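Local coordinates for protein putative phosphomannomutase (Thermus thermophilus, PDB 1TUO) that probably interconverts phosphorylated sugars as a magnesium-dependent phosphohexose mutase, perhaps acting on phosphopentoses, at residues 284-288 / 321-326. Residues are numbered along the deposited sequence; the frame is centred on the assembly and turned at random.
Sequences RGRAV and EFLKGD
In the third alpha/beta/alpha domain of this phosphohexose mutase, the start of strand 286-290 meets the turn that leads from helix 315-322 into strand 327-331, and Arg286 spans the gap to Glu321. The arginine chain runs extended from CG to NE and presents its guanidinium end-on, so that NH1 and NH2 both donate to the single oxygen OE2 of Glu321, each at 2.8 Å. That oxygen lies almost in the guanidinium plane, yet the carboxylate is turned 72° against it. NH1 uses the anti lone pair of OE2, whereas Lys324 NZ, 2.6 Å from Glu321 OE2, takes the syn one; three donors grip one atom. Both cations converge on this oxygen, Arg286 NH2 and Lys324 NZ standing 3.4 Å apart, and the carboxylate charge probably balances theirs. The lysine chain crosses the arginine's at about a right angle, Lys324 CD passing 3.0 Å from Arg286 NH2. An alanine in place of Arg286 would probably leave Glu321 with Lys324 as its one remaining partner here and open a gap between strand and helix end. Backbone pairing begins alongside: Arg286 N donates to Asp326 O, 3.0 Å away, and the same oxygen crowds Gly285, where a side chain would clash with it. Gly325, last in the type I turn from Phe322, has positive phi, readily taken by glycine, where the chain leaves helical geometry. Val288 CG2 packs on Glu321 CB and meets the Phe322 ring at its edge, 4.4 Å from CE1, an apolar contact next to the salt bridges. Cys327 of the adjoining strand touches Arg286, Val288 and Phe322, while Thr309 takes a further hydrogen bond from Arg286 NH1; strand 286-290 runs parallel to both neighbours, 308-311 and 327-331, with helix 315-322 linking those two.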
loop_
_atom_site.group_PDB
_atom_site.type_symbol
_atom_site.label_atom_id
_atom_site.label_comp_id
_atom_site.label_asym_id
_atom_site.label_seq_id
_atom_site.Cartn_x
_atom_site.Cartn_y
_atom_site.Cartn_z
ATOM N N ARG A 284 -17.573 13.201 3.757
ATOM C CA ARG A 284 -18.053 13.642 2.457
ATOM C C ARG A 284 -16.898 13.913 1.511
ATOM O O ARG A 284 -15.738 13.958 1.923
ATOM C CB ARG A 284 -18.914 14.899 2.602
ATOM C CG ARG A 284 -20.375 14.677 2.233
ATOM C CD ARG A 284 -20.967 13.526 3.031
ATOM N NE ARG A 284 -22.343 13.222 2.647
ATOM C CZ ARG A 284 -23.059 12.234 3.173
ATOM N NH1 ARG A 284 -22.531 11.452 4.106
ATOM N NH2 ARG A 284 -24.307 12.029 2.772
ATOM N N GLY A 285 -17.228 14.094 0.240
ATOM C CA GLY A 285 -16.211 14.347 -0.759
ATOM C C GLY A 285 -16.234 13.230 -1.781
ATOM O O GLY A 285 -17.254 12.574 -1.971
ATOM N N ARG A 286 -15.107 13.000 -2.434
ATOM C CA ARG A 286 -15.037 11.958 -3.447
ATOM C C ARG A 286 -14.084 10.834 -3.066
ATOM O O ARG A 286 -13.233 10.984 -2.190
ATOM C CB ARG A 286 -14.598 12.574 -4.774
ATOM C CG ARG A 286 -13.359 13.426 -4.620
ATOM C CD ARG A 286 -12.981 14.186 -5.883
ATOM N NE ARG A 286 -11.813 15.021 -5.620
ATOM C CZ ARG A 286 -10.711 15.038 -6.363
ATOM N NH1 ARG A 286 -10.606 14.265 -7.440
ATOM N NH2 ARG A 286 -9.702 15.821 -6.015
ATOM N N ALA A 287 -14.259 9.695 -3.722
ATOM C CA ALA A 287 -13.401 8.543 -3.511
ATOM C C ALA A 287 -12.519 8.516 -4.753
ATOM O O ALA A 287 -12.990 8.809 -5.853
ATOM C CB ALA A 287 -14.239 7.267 -3.428
ATOM N N VAL A 288 -11.243 8.178 -4.585
ATOM C CA VAL A 288 -10.325 8.123 -5.716
ATOM C C VAL A 288 -9.861 6.679 -5.881
ATOM O O VAL A 288 -9.530 6.019 -4.902
ATOM C CB VAL A 288 -9.102 9.039 -5.485
ATOM C CG1 VAL A 288 -8.274 9.138 -6.764
ATOM C CG2 VAL A 288 -9.568 10.418 -5.022
ATOM N N GLU A 321 -4.671 14.155 -6.057
ATOM C CA GLU A 321 -6.067 14.457 -5.762
ATOM C C GLU A 321 -6.327 14.674 -4.274
ATOM O O GLU A 321 -7.129 15.528 -3.901
ATOM C CB GLU A 321 -6.973 13.355 -6.324
ATOM C CG GLU A 321 -6.927 13.288 -7.850
ATOM C CD GLU A 321 -7.052 14.671 -8.490
ATOM O OE1 GLU A 321 -6.095 15.117 -9.161
ATOM O OE2 GLU A 321 -8.108 15.317 -8.310
ATOM N N PHE A 322 -5.652 13.907 -3.423
ATOM C CA PHE A 322 -5.814 14.063 -1.979
ATOM C C PHE A 322 -5.449 15.487 -1.562
ATOM O O PHE A 322 -6.152 16.121 -0.771
ATOM C CB PHE A 322 -4.893 13.093 -1.237
ATOM C CG PHE A 322 -5.508 11.753 -0.945
ATOM C CD1 PHE A 322 -6.522 11.235 -1.744
ATOM C CD2 PHE A 322 -5.025 10.981 0.112
ATOM C CE1 PHE A 322 -7.048 9.970 -1.500
ATOM C CE2 PHE A 322 -5.543 9.711 0.367
ATOM C CZ PHE A 322 -6.557 9.203 -0.443
ATOM N N LEU A 323 -4.339 15.981 -2.100
ATOM C CA LEU A 323 -3.865 17.317 -1.766
ATOM C C LEU A 323 -4.863 18.406 -2.164
ATOM O O LEU A 323 -4.752 19.548 -1.715
ATOM C CB LEU A 323 -2.490 17.554 -2.403
ATOM C CG LEU A 323 -1.399 16.592 -1.900
ATOM C CD1 LEU A 323 -0.081 16.867 -2.608
ATOM C CD2 LEU A 323 -1.230 16.745 -0.393
ATOM N N LYS A 324 -5.845 18.046 -2.991
ATOM C CA LYS A 324 -6.880 18.990 -3.411
ATOM C C LYS A 324 -7.760 19.267 -2.189
ATOM O O LYS A 324 -8.374 20.328 -2.077
ATOM C CB LYS A 324 -7.720 18.394 -4.555
ATOM C CG LYS A 324 -8.642 19.393 -5.258
ATOM C CD LYS A 324 -9.392 18.771 -6.454
ATOM C CE LYS A 324 -8.438 18.280 -7.549
ATOM N NZ LYS A 324 -9.143 17.713 -8.754
ATOM N N GLY A 325 -7.820 18.294 -1.283
ATOM C CA GLY A 325 -8.583 18.445 -0.052
ATOM C C GLY A 325 -10.072 18.152 -0.068
ATOM O O GLY A 325 -10.784 18.526 0.869
ATOM N N ASP A 326 -10.552 17.470 -1.102
ATOM C CA ASP A 326 -11.973 17.161 -1.202
ATOM C C ASP A 326 -12.233 15.659 -1.345
ATOM O O ASP A 326 -13.240 15.255 -1.922
ATOM C CB ASP A 326 -12.573 17.913 -2.396
ATOM C CG ASP A 326 -14.092 17.874 -2.415
ATOM O OD1 ASP A 326 -14.686 18.368 -3.400
ATOM O OD2 ASP A 326 -14.695 17.357 -1.450
#